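Local structure of acetolactate synthase isozyme 1 large subunit (Escherichia coli, 6LPI) at residues B[423-431]-B[459-467]. The protein is the large subunit of a thiamine diphosphate-dependent enzyme of the acetohydroxy-acid synthase family, and binds thiamine diphosphate, magnesium and flavin-adenine dinucleotide. Residues are numbered along the deposited sequence; the frame is centred on the assembly and turned at random.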
# COMPACT_ATOMS: atom_id res chain seq x y z
N LEU B 423 -8.41 11.15 6.40
CA LEU B 423 -9.34 11.16 7.53
C LEU B 423 -9.90 9.77 7.81
O LEU B 423 -9.86 9.34 8.99
CB LEU B 423 -10.43 12.22 7.29
CG LEU B 423 -11.76 12.19 8.02
CD1 LEU B 423 -11.56 12.26 9.53
CD2 LEU B 423 -12.62 13.35 7.53
N PRO B 424 -10.40 9.00 6.83
CA PRO B 424 -10.88 7.65 7.17
C PRO B 424 -9.77 6.72 7.64
O PRO B 424 -10.02 5.89 8.53
CB PRO B 424 -11.55 7.16 5.88
CG PRO B 424 -11.06 8.05 4.83
CD PRO B 424 -10.76 9.36 5.45
N ALA B 425 -8.56 6.84 7.09
CA ALA B 425 -7.45 6.06 7.62
C ALA B 425 -7.20 6.38 9.09
O ALA B 425 -7.00 5.47 9.91
CB ALA B 425 -6.19 6.31 6.80
N ALA B 426 -7.24 7.66 9.45
CA ALA B 426 -7.06 8.02 10.85
C ALA B 426 -8.19 7.46 11.71
O ALA B 426 -7.96 7.01 12.84
CB ALA B 426 -6.99 9.55 10.99
N ILE B 427 -9.41 7.45 11.18
CA ILE B 427 -10.53 6.88 11.92
C ILE B 427 -10.25 5.41 12.22
O ILE B 427 -10.42 4.94 13.36
CB ILE B 427 -11.83 7.08 11.14
CG1 ILE B 427 -12.21 8.56 11.18
CG2 ILE B 427 -12.95 6.23 11.70
CD1 ILE B 427 -13.22 8.96 10.17
N GLY B 428 -9.79 4.67 11.21
CA GLY B 428 -9.45 3.27 11.42
C GLY B 428 -8.35 3.09 12.46
O GLY B 428 -8.47 2.27 13.38
N ALA B 429 -7.27 3.87 12.33
CA ALA B 429 -6.18 3.80 13.30
C ALA B 429 -6.67 4.06 14.72
O ALA B 429 -6.18 3.44 15.68
CB ALA B 429 -5.08 4.79 12.93
N ALA B 430 -7.58 5.03 14.89
CA ALA B 430 -8.13 5.29 16.20
C ALA B 430 -8.85 4.07 16.73
O ALA B 430 -8.59 3.62 17.85
CB ALA B 430 -9.09 6.48 16.14
N LEU B 431 -9.76 3.51 15.92
CA LEU B 431 -10.49 2.31 16.33
C LEU B 431 -9.57 1.15 16.68
O LEU B 431 -9.91 0.32 17.53
CB LEU B 431 -11.46 1.88 15.23
CG LEU B 431 -12.73 2.70 15.02
CD1 LEU B 431 -13.32 2.41 13.62
CD2 LEU B 431 -13.74 2.38 16.13
N GLU B 459 -19.21 10.52 16.04
CA GLU B 459 -20.17 9.59 16.62
C GLU B 459 -19.49 8.46 17.38
O GLU B 459 -20.05 7.96 18.36
CB GLU B 459 -21.07 9.05 15.52
CG GLU B 459 -21.77 10.17 14.79
CD GLU B 459 -22.81 9.67 13.80
OE1 GLU B 459 -22.71 8.50 13.34
OE2 GLU B 459 -23.77 10.44 13.51
N ASN B 460 -18.30 8.04 16.97
CA ASN B 460 -17.52 7.08 17.74
C ASN B 460 -16.58 7.74 18.71
O ASN B 460 -15.81 7.04 19.38
CB ASN B 460 -16.76 6.13 16.82
CG ASN B 460 -17.68 5.18 16.10
OD1 ASN B 460 -18.23 5.49 15.04
ND2 ASN B 460 -17.89 4.00 16.70
N GLN B 461 -16.63 9.07 18.81
CA GLN B 461 -15.83 9.85 19.74
C GLN B 461 -14.37 9.39 19.71
O GLN B 461 -13.78 9.02 20.72
CB GLN B 461 -16.43 9.78 21.15
CG GLN B 461 -17.63 10.69 21.26
CD GLN B 461 -17.22 12.17 21.22
OE1 GLN B 461 -16.49 12.65 22.10
NE2 GLN B 461 -17.59 12.87 20.15
N LEU B 462 -13.81 9.43 18.51
CA LEU B 462 -12.44 8.96 18.30
C LEU B 462 -11.46 10.11 18.46
O LEU B 462 -11.78 11.28 18.25
CB LEU B 462 -12.25 8.30 16.94
CG LEU B 462 -13.26 7.22 16.60
CD1 LEU B 462 -13.34 6.91 15.08
CD2 LEU B 462 -12.95 5.98 17.45
N ASP B 463 -10.24 9.74 18.82
CA ASP B 463 -9.22 10.68 19.26
C ASP B 463 -8.39 11.15 18.07
O ASP B 463 -7.16 11.08 18.10
CB ASP B 463 -8.37 9.97 20.31
CG ASP B 463 -7.76 10.89 21.34
OD1 ASP B 463 -7.78 12.12 21.15
OD2 ASP B 463 -7.26 10.37 22.36
N VAL B 464 -9.04 11.69 17.03
CA VAL B 464 -8.34 12.05 15.80
C VAL B 464 -8.38 13.57 15.63
O VAL B 464 -9.45 14.19 15.64
CB VAL B 464 -8.88 11.30 14.55
CG1 VAL B 464 -9.10 9.82 14.84
CG2 VAL B 464 -10.11 11.91 13.95
N LYS B 465 -7.21 14.15 15.41
CA LYS B 465 -7.04 15.59 15.29
C LYS B 465 -6.63 15.91 13.87
O LYS B 465 -5.52 15.58 13.45
CB LYS B 465 -6.00 16.09 16.29
CG LYS B 465 -6.14 15.48 17.71
CD LYS B 465 -7.15 16.30 18.53
CE LYS B 465 -7.37 15.81 19.96
NZ LYS B 465 -8.35 14.74 20.16
N ILE B 466 -7.53 16.53 13.11
CA ILE B 466 -7.21 16.92 11.74
C ILE B 466 -6.42 18.23 11.77
O ILE B 466 -6.88 19.24 12.31
CB ILE B 466 -8.47 17.07 10.87
CG1 ILE B 466 -9.22 15.75 10.76
CG2 ILE B 466 -8.08 17.61 9.50
CD1 ILE B 466 -10.68 15.93 10.47
N ILE B 467 -5.21 18.19 11.22
CA ILE B 467 -4.38 19.38 11.05
C ILE B 467 -4.49 19.81 9.60
O ILE B 467 -3.82 19.27 8.71
CB ILE B 467 -2.93 19.14 11.48
CG1 ILE B 467 -2.89 18.66 12.93
CG2 ILE B 467 -2.11 20.40 11.31
CD1 ILE B 467 -2.11 17.38 13.12
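Ala430, Ala426 and Leu423 on one flank of helix 422-432 pack against Leu462, Val464 and Ile466, a buried, largely apolar helix-on-sheet contact in the C-terminal thiamine diphosphate-binding domain. Segment 423-431 of the helix runs nearly antiparallel to strand 464-467 (156°), the axes of these segments approaching to 9.1 Å. No hydrogen bond crosses the interface. At its centre, the small CB of Ala430 fits between two neighbours, 3.6 Å from Val464 CG1 and 3.7 Å from Leu462 CB. The same Val464 methyl, set anti to its own carbonyl carbon (chi1 -44°), also rests 3.6 Å from Ala426 O, which is already occupied as the helical acceptor of Ala430 N. Leu462, which precedes the strand, splits its two branches between helix residues one turn apart: CD1 meets Ile427 CG2 at 3.5 Å, the two side chains lying roughly perpendicular, while CD2 reaches Leu431 CD2 at 3.9 Å. Toward the other end, Leu423 and Ile466 touch through their terminal methyls, CD1 to CD1, at 3.9 Å. With CG anti to the backbone N (chi1 160°), the end of Leu423 comes nearer the strand than its first bond would suggest. Met454 of helix 453-459 touches both of these residues, and Ala426 also packs on Val438 and Cys440 of the adjoining strand 438-443. Lys465 points away from the helix, and its NZ forms a salt bridge with Asp463 OD1. The chain enters the strand from a Schellman motif at Gln461, which ends the preceding helix. The small alanines Ala426 and Ala430 on the strand-facing side probably help the helix to sit close over the parallel sheet of this domain, the alpha/beta layering characteristic of the thiamine diphosphate-binding fold.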